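Local coordinates for protein HepC.19480.a.B1 (Helicobacter pylori, PDB 6MTZ) that is of unknown function but probably belongs to the DHH phosphoesterase family, whose members hydrolyse phosphate ester bonds with the aid of divalent metal ions, at residues A56-S60 with K94-I98; L19-A23 with V155-D159; Q316-N320 with I351-A355. All coordinates share one frame; numbering follows the deposited sequence.

Contact 1: A56-S60 with K94-I98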
# COMPACT_ATOMS: atom_id res chain seq x y z
N ALA A 56 12.00 12.32 -5.32
CA ALA A 56 12.56 11.40 -6.30
C ALA A 56 12.85 12.10 -7.63
O ALA A 56 13.86 11.82 -8.27
CB ALA A 56 11.61 10.22 -6.51
N ILE A 57 11.98 13.02 -8.04
CA ILE A 57 12.19 13.70 -9.32
C ILE A 57 13.40 14.63 -9.23
O ILE A 57 14.20 14.72 -10.17
CB ILE A 57 10.91 14.44 -9.75
CG1 ILE A 57 9.85 13.44 -10.21
CG2 ILE A 57 11.21 15.43 -10.88
CD1 ILE A 57 8.59 14.08 -10.72
N ALA A 58 13.57 15.31 -8.09
CA ALA A 58 14.75 16.17 -7.89
C ALA A 58 16.05 15.38 -7.98
O ALA A 58 17.07 15.93 -8.40
CB ALA A 58 14.67 16.88 -6.54
N GLN A 59 16.03 14.11 -7.59
CA GLN A 59 17.24 13.30 -7.55
C GLN A 59 17.44 12.45 -8.80
O GLN A 59 18.51 11.83 -8.94
CB GLN A 59 17.22 12.39 -6.31
CG GLN A 59 17.10 13.17 -5.01
CD GLN A 59 17.75 12.44 -3.85
OE1 GLN A 59 17.10 12.19 -2.84
NE2 GLN A 59 19.03 12.11 -3.99
N SER A 60 16.47 12.40 -9.70
CA SER A 60 16.61 11.61 -10.92
C SER A 60 17.67 12.20 -11.84
O SER A 60 17.95 13.40 -11.82
CB SER A 60 15.28 11.53 -11.66
OG SER A 60 15.43 10.83 -12.87
N LYS A 94 14.52 20.17 -16.12
CA LYS A 94 13.64 19.00 -16.09
C LYS A 94 12.22 19.32 -16.53
O LYS A 94 11.57 20.22 -16.00
CB LYS A 94 13.62 18.40 -14.69
CG LYS A 94 14.72 17.39 -14.43
CD LYS A 94 15.05 17.30 -12.95
CE LYS A 94 15.91 16.09 -12.65
NZ LYS A 94 16.46 16.18 -11.27
N ASN A 95 11.73 18.55 -17.51
CA ASN A 95 10.38 18.73 -18.02
C ASN A 95 9.44 17.81 -17.24
O ASN A 95 9.60 16.58 -17.28
CB ASN A 95 10.31 18.43 -19.52
CG ASN A 95 8.90 18.57 -20.08
OD1 ASN A 95 8.06 19.26 -19.50
ND2 ASN A 95 8.65 17.92 -21.20
N ILE A 96 8.48 18.41 -16.55
CA ILE A 96 7.62 17.71 -15.62
C ILE A 96 6.18 18.02 -16.00
O ILE A 96 5.72 19.15 -15.82
CB ILE A 96 7.89 18.13 -14.17
CG1 ILE A 96 9.34 17.84 -13.79
CG2 ILE A 96 6.91 17.45 -13.22
CD1 ILE A 96 9.75 18.39 -12.45
N GLN A 97 5.48 17.03 -16.54
CA GLN A 97 4.04 17.12 -16.78
C GLN A 97 3.28 16.55 -15.60
O GLN A 97 3.73 15.60 -14.94
CB GLN A 97 3.66 16.36 -18.05
CG GLN A 97 2.17 16.39 -18.36
CD GLN A 97 1.84 15.72 -19.68
OE1 GLN A 97 2.73 15.50 -20.51
NE2 GLN A 97 0.56 15.40 -19.89
N ILE A 98 2.12 17.12 -15.32
CA ILE A 98 1.28 16.65 -14.23
C ILE A 98 -0.15 16.51 -14.72
O ILE A 98 -0.67 17.39 -15.42
CB ILE A 98 1.35 17.58 -13.00
CG1 ILE A 98 0.27 17.19 -11.99
CG2 ILE A 98 1.19 19.04 -13.41
CD1 ILE A 98 0.24 18.12 -10.82
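Lys94 reaches for Ser60 and Ile57 with a chain that is extended beyond CG (chi2 154°, with the later torsions also near trans), and this straight rod carries its ammonium group to the last turn of helix 43-59. The end of the rod meets main-chain carbonyls. Lys94 NZ donates to Ile57 O at 2.9 Å, lying in the plane of that carbonyl with a C=O...N angle of 146°, and to Ser60 O at 3.2 Å, where the angle is 138° and the donor is moderately tilted from the plane. Ala58 O is also 2.9 Å from Lys94 NZ, but the angle is too poor for a hydrogen bond; its closeness may still add some electrostatic attraction. Ile57 O does double duty, since the backbone nitrogen of Ser60 bonds to it as well. A positive group placed where a helix exposes its final carbonyls should interact favourably with the partial negative charge gathered there.

Beside this polar grip lies a single apolar touch. In both Ile57 and Ile96 the CG2 branch stands opposite the backbone nitrogen, and the longer branch opposite the carbonyl carbon; the touching groups differ, however, for Ile57 offers CG2 and Ile96 offers the tip of its long arm, CD1, at 3.7 Å.

These side chains bridge over strand 64-70, which pairs its backbone with Asn95 and Gln97, while Ile57 also packs on Ile67 and Lys94 on Phe65. The setting is that of a parallel alpha/beta sheet: helix 43-59 is the crossover of a beta-alpha-beta unit linking strands 35-39 and 64-70, and its C-terminal end is fastened here to the start of strand 95-102.

Contact 2: L19-A23 with V155-D159; sequences LDGYA and VNSVD
Val155 pushes its forked side chain against the first turn of helix 19-29, into a shallow hollow outlined by Leu19, Asp20 and Ala23. Its two methyls divide the work: CG2 settles between Leu19 CG, 4.2 Å away, and Ala23 CB, 4.0 Å away, whereas Val155 CG1 lies 4.0 Å from Asp20 OD1. The fork is set by CG1 standing opposite the backbone nitrogen (chi1 172°), which leaves CG2 beside that nitrogen and turned to the Leu19-Ala23 step.

Leu19 returns the gesture as the larger bump. Its branched end slants past Val155 toward the next turn of the other helix, and its CD2 methyl comes within 4.1 Å of Val158 CG1. The fit is thus reciprocal, with side chains at van der Waals distance; the short segments run nearly antiparallel (157°), their axes 10.7 Å apart.

Beyond the apolar patch the facing surfaces become acidic. Asp20 and Asp159 meet with side chains nearly at right angles and carboxylate planes turned 59° apart; Asp20 OD2 and Asp159 OD2 stand 3.4 Å from each other. An atom modelled as water lies between them, at short distances of 2.6 Å from Asp20 OD2 and 2.5 Å from Asp159 OD2, and its two protons cannot serve every acceptor in reach. Asp71 and His103 lie close to Asp20, a grouping of acidic residues and a histidine consistent with the metal site of DHH phosphoesterases.

Asp20 is steadied from helix 125-136, with OD1 accepting from Thr126 N and OD2 from Ala125 N. Thr126 also packs on Ala23 and Val155, while helices 168-180 and 190-203 flank Leu19. Helix 19-29 itself follows strand 10-15, whose Ser15 OG bonds to Gly21 O.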
# COMPACT_ATOMS: atom_id res chain seq x y z
N LEU A 19 -10.35 -0.64 -4.58
CA LEU A 19 -10.32 -1.30 -5.89
C LEU A 19 -10.11 -0.28 -7.02
O LEU A 19 -9.28 -0.49 -7.91
CB LEU A 19 -11.62 -2.09 -6.12
CG LEU A 19 -11.85 -2.59 -7.56
CD1 LEU A 19 -10.82 -3.61 -7.96
CD2 LEU A 19 -13.24 -3.18 -7.77
N ASP A 20 -10.89 0.80 -7.02
CA ASP A 20 -10.69 1.85 -8.02
C ASP A 20 -9.26 2.38 -7.96
O ASP A 20 -8.58 2.51 -8.98
CB ASP A 20 -11.71 2.99 -7.80
CG ASP A 20 -11.87 3.92 -9.02
OD1 ASP A 20 -11.33 3.62 -10.10
OD2 ASP A 20 -12.55 4.97 -8.89
N GLY A 21 -8.77 2.63 -6.74
CA GLY A 21 -7.43 3.18 -6.60
C GLY A 21 -6.34 2.28 -7.14
O GLY A 21 -5.40 2.75 -7.80
N TYR A 22 -6.41 0.97 -6.86
CA TYR A 22 -5.36 0.09 -7.35
C TYR A 22 -5.54 -0.28 -8.83
O TYR A 22 -4.56 -0.48 -9.53
CB TYR A 22 -5.26 -1.19 -6.50
CG TYR A 22 -4.43 -1.02 -5.26
CD1 TYR A 22 -3.05 -0.91 -5.34
CD2 TYR A 22 -5.01 -0.97 -4.00
CE1 TYR A 22 -2.28 -0.74 -4.21
CE2 TYR A 22 -4.25 -0.81 -2.86
CZ TYR A 22 -2.89 -0.69 -2.97
OH TYR A 22 -2.12 -0.54 -1.83
N ALA A 23 -6.79 -0.40 -9.29
CA ALA A 23 -7.02 -0.65 -10.72
C ALA A 23 -6.43 0.46 -11.61
O ALA A 23 -6.00 0.19 -12.74
CB ALA A 23 -8.52 -0.80 -10.96
N VAL A 155 -14.83 -2.46 -13.14
CA VAL A 155 -14.56 -1.52 -12.07
C VAL A 155 -15.51 -0.34 -12.15
O VAL A 155 -16.05 0.12 -11.13
CB VAL A 155 -13.09 -1.06 -12.09
CG1 VAL A 155 -12.87 0.07 -11.08
CG2 VAL A 155 -12.17 -2.23 -11.77
N ASN A 156 -15.76 0.17 -13.36
CA ASN A 156 -16.65 1.33 -13.48
C ASN A 156 -18.05 0.99 -12.96
O ASN A 156 -18.63 1.75 -12.18
CB ASN A 156 -16.72 1.83 -14.92
CG ASN A 156 -17.34 3.23 -15.02
OD1 ASN A 156 -16.72 4.23 -14.63
ND2 ASN A 156 -18.57 3.30 -15.50
N SER A 157 -18.58 -0.18 -13.36
CA SER A 157 -19.95 -0.52 -13.00
C SER A 157 -20.14 -0.60 -11.49
O SER A 157 -21.15 -0.14 -10.96
CB SER A 157 -20.37 -1.84 -13.66
OG SER A 157 -20.38 -1.74 -15.07
N VAL A 158 -19.19 -1.20 -10.78
CA VAL A 158 -19.41 -1.35 -9.35
C VAL A 158 -19.11 -0.05 -8.62
O VAL A 158 -19.76 0.28 -7.62
CB VAL A 158 -18.59 -2.53 -8.77
CG1 VAL A 158 -17.10 -2.30 -8.89
CG2 VAL A 158 -18.96 -2.79 -7.32
N ASP A 159 -18.16 0.74 -9.13
CA ASP A 159 -17.82 1.99 -8.47
C ASP A 159 -18.97 2.99 -8.52
O ASP A 159 -19.21 3.71 -7.55
CB ASP A 159 -16.55 2.58 -9.09
CG ASP A 159 -16.07 3.82 -8.36
OD1 ASP A 159 -16.48 4.94 -8.75
OD2 ASP A 159 -15.30 3.67 -7.39
O HOH W 1 -13.71 5.50 -6.60

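Contact 3: Q316-N320 with I351-A355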
# COMPACT_ATOMS: atom_id res chain seq x y z
N GLN A 316 7.13 -2.27 31.14
CA GLN A 316 6.87 -1.43 32.30
C GLN A 316 8.01 -0.46 32.58
O GLN A 316 7.78 0.55 33.26
CB GLN A 316 6.57 -2.26 33.56
CG GLN A 316 7.56 -3.32 33.94
CD GLN A 316 6.97 -4.27 34.96
OE1 GLN A 316 5.97 -3.94 35.61
NE2 GLN A 316 7.56 -5.45 35.11
N MET A 317 9.21 -0.71 32.06
CA MET A 317 10.27 0.28 32.19
C MET A 317 10.11 1.39 31.16
O MET A 317 10.50 2.53 31.41
CB MET A 317 11.64 -0.38 32.05
N CYS A 318 9.52 1.07 30.00
CA CYS A 318 9.53 1.96 28.85
C CYS A 318 8.16 2.42 28.40
O CYS A 318 8.06 3.54 27.88
CB CYS A 318 10.22 1.27 27.67
SG CYS A 318 11.96 0.89 27.99
N PHE A 319 7.11 1.61 28.54
CA PHE A 319 5.84 1.93 27.90
C PHE A 319 4.66 1.85 28.86
O PHE A 319 3.53 1.60 28.43
CB PHE A 319 5.59 1.01 26.70
CG PHE A 319 6.78 0.89 25.77
CD1 PHE A 319 7.24 1.99 25.06
CD2 PHE A 319 7.43 -0.33 25.61
CE1 PHE A 319 8.33 1.87 24.21
CE2 PHE A 319 8.52 -0.44 24.75
CZ PHE A 319 8.97 0.65 24.06
N ASN A 320 4.90 2.07 30.16
CA ASN A 320 3.83 2.07 31.17
C ASN A 320 2.90 0.87 31.00
O ASN A 320 1.68 0.97 31.16
CB ASN A 320 3.03 3.37 31.12
CG ASN A 320 3.75 4.53 31.78
OD1 ASN A 320 4.18 4.44 32.93
ND2 ASN A 320 3.90 5.63 31.04
N ILE A 351 13.40 6.54 23.64
CA ILE A 351 12.93 5.86 24.85
C ILE A 351 13.96 4.83 25.32
O ILE A 351 14.30 4.76 26.51
CB ILE A 351 11.56 5.21 24.60
CG1 ILE A 351 10.51 6.28 24.31
CG2 ILE A 351 11.16 4.36 25.81
CD1 ILE A 351 9.16 5.74 23.90
N PHE A 352 14.44 3.99 24.40
CA PHE A 352 15.38 2.93 24.78
C PHE A 352 16.72 3.49 25.25
O PHE A 352 17.41 2.85 26.05
CB PHE A 352 15.59 1.96 23.61
CG PHE A 352 14.49 0.95 23.44
CD1 PHE A 352 13.49 0.82 24.39
CD2 PHE A 352 14.48 0.10 22.34
CE1 PHE A 352 12.48 -0.12 24.25
CE2 PHE A 352 13.46 -0.86 22.19
CZ PHE A 352 12.47 -0.97 23.14
N ASN A 353 17.08 4.69 24.80
CA ASN A 353 18.42 5.19 25.08
C ASN A 353 18.66 5.39 26.57
O ASN A 353 19.76 5.12 27.07
CB ASN A 353 18.66 6.50 24.33
CG ASN A 353 20.03 7.08 24.61
OD1 ASN A 353 20.19 7.92 25.48
ND2 ASN A 353 21.03 6.61 23.87
N ASN A 354 17.65 5.87 27.30
CA ASN A 354 17.77 6.05 28.75
C ASN A 354 17.41 4.80 29.54
O ASN A 354 17.56 4.80 30.77
CB ASN A 354 16.87 7.20 29.23
CG ASN A 354 17.36 8.54 28.77
OD1 ASN A 354 18.38 9.03 29.24
ND2 ASN A 354 16.64 9.14 27.82
N ALA A 355 16.94 3.76 28.88
CA ALA A 355 16.39 2.60 29.56
C ALA A 355 17.47 1.77 30.26
O ALA A 355 17.17 0.73 30.84
CB ALA A 355 15.61 1.73 28.59
OXT ALA A 355 18.65 2.12 30.27
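Phe319 and Phe352 bring their rings together obliquely, with planes at 55° and centroids 5.9 Å apart. The meeting point is a corner: Phe319 CZ lies 3.6 Å from Phe352 CE1. One face of the Phe319 ring is occupied from its own segment by Cys318 CB, which sits over the ring centre, while the ring's edge receives the CD1 methyl of Ile351, 4.0 Å from Phe319 CE1. The Phe352 ring has a sulfur at its edge instead. Cys318 SG is 3.9 Å from Phe352 CE1 and 79° off the ring normal, the geometry of a sulfur-aromatic contact made near the ring plane.

Cys318 is the piece that joins these elements. With SG opposite the carbonyl carbon (chi1 -63°), the sulfur extends toward the second segment and touches Ala355 CB at 3.8 Å as well as the ring. Its CB is used twice, facing Phe319 on one hand and Ile351 CG2, at 3.7 Å, on the other. Ile351 CG2 also comes near Phe319 CE1, at 4.1 Å, close to where the CD1 methyl of the same residue meets that atom.

Around these side chains the C-terminal domain closes in: Leu314 of helix 311-318 and Ile293 of the mixed sheet touch both phenylalanines, and Tyr261 packs on Cys318 and Ala355. The first segment leads straight into the glycine-rich GGGH sequence characteristic of DHHA1-type domains, to which this region probably belongs.

No hydrogen bond spans the two segments. Cohesion here is probably dispersion and the exclusion of water, with perhaps a small electrostatic gain where the electron-rich sulfur of Cys318 faces the slightly positive hydrogens at the edge of the Phe352 ring.

From the N terminus, helix 19-29 comes first, and its opening turn waits until helix 145-159 arrives to close the long loop of contact 2. Contact 1 opens and closes within that loop, tying the end of helix 43-59 to the beginning of strand 95-102 at the surface of the parallel sheet. The two do not touch; about 16 Å separates their nearest atoms. Contact 3 follows in series, joining helix 311-318 to the C-terminal helix 341-353 beside the mixed sheet. It lies across the chain's centre from contact 2, with centres 45 Å apart. Contacts 1 and 2 thus tie the part with the parallel sheet, and contact 3 the part with the mixed sheet.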